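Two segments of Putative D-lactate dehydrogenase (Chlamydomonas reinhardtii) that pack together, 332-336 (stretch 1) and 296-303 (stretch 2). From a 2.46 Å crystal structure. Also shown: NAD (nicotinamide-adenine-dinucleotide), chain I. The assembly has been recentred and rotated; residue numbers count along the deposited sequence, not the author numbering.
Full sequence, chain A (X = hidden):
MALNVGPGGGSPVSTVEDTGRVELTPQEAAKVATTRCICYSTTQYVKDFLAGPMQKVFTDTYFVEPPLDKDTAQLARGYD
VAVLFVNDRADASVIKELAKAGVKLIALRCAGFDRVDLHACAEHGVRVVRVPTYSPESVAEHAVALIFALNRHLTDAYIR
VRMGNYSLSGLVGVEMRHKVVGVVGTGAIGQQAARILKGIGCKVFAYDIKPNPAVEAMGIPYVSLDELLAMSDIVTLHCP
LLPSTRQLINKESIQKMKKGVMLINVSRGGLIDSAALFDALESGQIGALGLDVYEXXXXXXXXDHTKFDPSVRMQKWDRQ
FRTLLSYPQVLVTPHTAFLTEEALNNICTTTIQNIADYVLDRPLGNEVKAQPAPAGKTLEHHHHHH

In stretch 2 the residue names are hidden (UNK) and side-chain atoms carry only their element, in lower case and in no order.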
# COMPACT_ATOMS: atom_id res chain seq x y z
N VAL A 332 -11.57 8.09 -1.06
CA VAL A 332 -12.80 7.44 -0.62
C VAL A 332 -12.63 6.77 0.73
O VAL A 332 -11.75 5.92 0.89
CB VAL A 332 -13.23 6.40 -1.62
CG1 VAL A 332 -14.38 5.57 -1.09
CG2 VAL A 332 -13.62 7.07 -2.91
N THR A 333 -13.53 7.10 1.67
CA THR A 333 -13.61 6.42 2.97
C THR A 333 -14.85 5.55 2.97
O THR A 333 -15.82 5.82 2.26
CB THR A 333 -13.71 7.40 4.18
OG1 THR A 333 -14.75 8.35 3.91
CG2 THR A 333 -12.38 8.14 4.46
N PRO A 334 -14.82 4.49 3.77
CA PRO A 334 -15.89 3.48 3.77
C PRO A 334 -17.01 3.81 4.76
O PRO A 334 -17.16 3.14 5.78
CB PRO A 334 -15.13 2.20 4.15
CG PRO A 334 -14.07 2.69 5.09
CD PRO A 334 -13.68 4.09 4.62
N HIS A 335 -17.79 4.86 4.47
CA HIS A 335 -18.91 5.28 5.31
C HIS A 335 -18.49 5.48 6.78
O HIS A 335 -19.10 4.94 7.70
CB HIS A 335 -20.05 4.26 5.21
CG HIS A 335 -21.41 4.85 5.43
ND1 HIS A 335 -22.39 4.85 4.46
CD2 HIS A 335 -21.94 5.47 6.51
CE1 HIS A 335 -23.47 5.44 4.93
NE2 HIS A 335 -23.23 5.83 6.17
N THR A 336 -17.39 6.16 7.00
CA THR A 336 -16.91 6.40 8.35
C THR A 336 -17.19 7.81 8.91
O THR A 336 -16.74 8.12 10.00
CB THR A 336 -15.41 6.13 8.43
OG1 THR A 336 -14.72 7.03 7.56
CG2 THR A 336 -15.11 4.71 8.00
N UNK A 296 -24.45 2.70 -5.26
CA UNK A 296 -25.00 1.42 -4.78
C UNK A 296 -24.09 0.88 -3.70
O UNK A 296 -23.03 0.35 -3.97
c UNK A 296 -26.00 -0.87 -5.47
c UNK A 296 -25.19 0.40 -5.92
n UNK A 296 -26.59 -1.57 -6.45
o UNK A 296 -26.11 -1.17 -4.28
N UNK A 297 -24.51 1.03 -2.45
CA UNK A 297 -23.67 0.60 -1.35
C UNK A 297 -24.01 -0.78 -0.84
O UNK A 297 -23.23 -1.34 -0.07
o UNK A 297 -23.24 5.10 0.57
c UNK A 297 -23.32 2.97 -0.46
c UNK A 297 -23.68 3.94 0.65
o UNK A 297 -24.39 3.53 1.59
c UNK A 297 -23.84 1.58 -0.19
N UNK A 298 -25.13 -1.33 -1.30
CA UNK A 298 -25.67 -2.61 -0.83
C UNK A 298 -24.84 -3.81 -1.18
O UNK A 298 -24.64 -4.12 -2.35
N UNK A 299 -24.39 -4.52 -0.15
CA UNK A 299 -23.51 -5.66 -0.34
C UNK A 299 -22.07 -5.22 -0.51
O UNK A 299 -21.15 -6.03 -0.36
N UNK A 300 -21.86 -3.94 -0.80
CA UNK A 300 -20.51 -3.39 -1.02
C UNK A 300 -19.87 -2.88 0.28
O UNK A 300 -18.78 -3.33 0.66
c UNK A 300 -19.42 -0.45 -3.44
c UNK A 300 -20.55 -2.27 -2.06
c UNK A 300 -18.33 -2.73 -3.22
c UNK A 300 -19.22 -1.68 -2.54
N UNK A 301 -20.48 -1.91 0.93
CA UNK A 301 -19.89 -1.36 2.16
C UNK A 301 -20.06 -2.21 3.43
O UNK A 301 -20.92 -3.09 3.52
c UNK A 301 -18.98 2.09 -0.46
c UNK A 301 -19.64 1.07 0.26
c UNK A 301 -19.10 2.19 2.30
c UNK A 301 -18.45 3.20 1.59
c UNK A 301 -20.42 0.05 2.42
c UNK A 301 -19.71 1.12 1.64
c UNK A 301 -18.39 3.15 0.21
N UNK A 302 -19.20 -1.93 4.41
CA UNK A 302 -19.18 -2.63 5.69
C UNK A 302 -18.78 -4.10 5.57
O UNK A 302 -18.97 -4.89 6.49
c UNK A 302 -22.45 1.27 6.40
c UNK A 302 -21.19 -1.21 6.35
c UNK A 302 -21.31 1.04 7.18
c UNK A 302 -20.54 -2.57 6.36
c UNK A 302 -20.70 -0.19 7.16
c UNK A 302 -22.32 -0.98 5.59
c UNK A 302 -22.95 0.25 5.61
N UNK A 303 -18.15 -4.44 4.46
CA UNK A 303 -17.64 -5.78 4.24
C UNK A 303 -16.17 -5.69 3.86
O UNK A 303 -15.78 -4.82 3.08
c UNK A 303 -17.65 -7.85 2.88
c UNK A 303 -18.36 -6.53 3.13
c UNK A 303 -19.82 -6.76 3.48
PA NAD I . -31.06 17.72 8.35
O1A NAD I . -32.53 17.58 8.22
O2A NAD I . -30.99 18.68 9.49
O5B NAD I . -30.38 18.30 7.02
C5B NAD I . -31.02 18.22 5.75
C4B NAD I . -31.29 19.58 5.20
O4B NAD I . -31.34 19.55 3.70
C3B NAD I . -32.60 20.12 5.67
O3B NAD I . -32.45 21.45 6.25
C2B NAD I . -33.46 20.22 4.49
O2B NAD I . -34.35 21.36 4.61
C1B NAD I . -32.53 20.40 3.35
N9A NAD I . -33.09 20.09 2.10
C8A NAD I . -34.32 19.40 1.85
N7A NAD I . -34.54 19.30 0.46
C5A NAD I . -33.47 19.93 -0.15
C6A NAD I . -33.06 20.18 -1.49
N6A NAD I . -33.85 19.76 -2.59
N1A NAD I . -31.99 20.80 -1.69
C2A NAD I . -31.21 21.23 -0.85
N3A NAD I . -31.41 21.09 0.42
C4A NAD I . -32.56 20.43 0.89
O3 NAD I . -30.37 16.32 8.77
PN NAD I . -28.81 16.13 9.04
O1N NAD I . -28.52 15.74 10.44
O2N NAD I . -28.07 17.41 8.90
O5D NAD I . -28.22 15.05 8.01
C5D NAD I . -28.82 13.76 7.83
C4D NAD I . -28.07 13.13 6.72
O4D NAD I . -26.74 12.68 7.18
C3D NAD I . -28.71 11.92 6.20
O3D NAD I . -29.81 12.24 5.31
C2D NAD I . -27.61 11.27 5.49
O2D NAD I . -27.55 11.82 4.14
C1D NAD I . -26.37 11.62 6.22
N1N NAD I . -25.85 10.48 6.88
C2N NAD I . -24.47 10.18 6.77
C3N NAD I . -23.95 9.05 7.41
C7N NAD I . -22.47 8.72 7.28
O7N NAD I . -21.87 8.96 6.25
N7N NAD I . -21.77 8.10 8.35
C4N NAD I . -24.80 8.22 8.16
C5N NAD I . -26.17 8.52 8.27
C6N NAD I . -26.69 9.64 7.64

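Position 296 has four side-chain atoms: two carbons in line, the second carrying one oxygen and one nitrogen. Nothing of stretch 1 is within reach. A short chain ending in an amide is Asn 296. Its OD1 accepts a hydrogen bond from the backbone N of position 298, at 3.1 Å.

Position 297 has three carbons in line, the last carrying two oxygens. The CA-to-CB bond points toward stretch 1, and one oxygen lies 3.7 Å from ND1 of His 335. Three carbons ending in a carboxylate make Glu 297. Its OE1 sits at the edge of the imidazole, near the ring plane. The distance is long and no hydrogen bond is assigned; the side chain is also poorly ordered.

Position 298 has no side-chain atoms and touches nothing of stretch 1. It is Gly 298. There would be room for a CB.

Position 299 also lacks side-chain atoms and touches nothing of stretch 1: Gly 299. Here the backbone gives a reason. At phi 82° and psi -16°, a CB would be jammed against the carbonyl O of Gly 298.

Position 300 has four carbons, forked at the second. The side chain is out of reach of stretch 1. This is Leu 300. Its N donates a hydrogen bond to O of Glu 297 at 3.0 Å, and N of position 301 donates to the same O at 3.0 Å, closing a tight turn.

Position 301 has one carbon and then a ring of six carbons, with no oxygen. CB points toward stretch 1. One ring carbon lies 3.4 Å from CA of Pro 334 and 3.4 Å from N of His 335. A plain six-carbon ring is Phe 301, and that carbon is CE2. The ring edge faces that N and the O of Thr 333.

Position 302 has the same seven carbons, again one followed by a ring. CB points sideways, but the ring end comes nearer: its far carbon is 3.9 Å from CG of His 335, over one face of the imidazole. This is Phe 302, and the carbon is CZ.

Position 303 has one carbon carrying two more and is out of reach of stretch 1. This beta-branched residue is Val 303.

The contact buries 250 Å² and has no hydrogen bond across it. Phe 301 packs against the backbone from Thr 333 to His 335, while Phe 302 and Glu 297 approach the imidazole at a face and at its edge. The His 335 and Phe 302 rings meet obliquely, with planes at 44°. NE2 of His 335 lies 3.2 Å from C7N of NAD. Stretch 2 thus packs against a residue that also touches the cofactor.

Stretch 2 (296-303) NEGGLFFV
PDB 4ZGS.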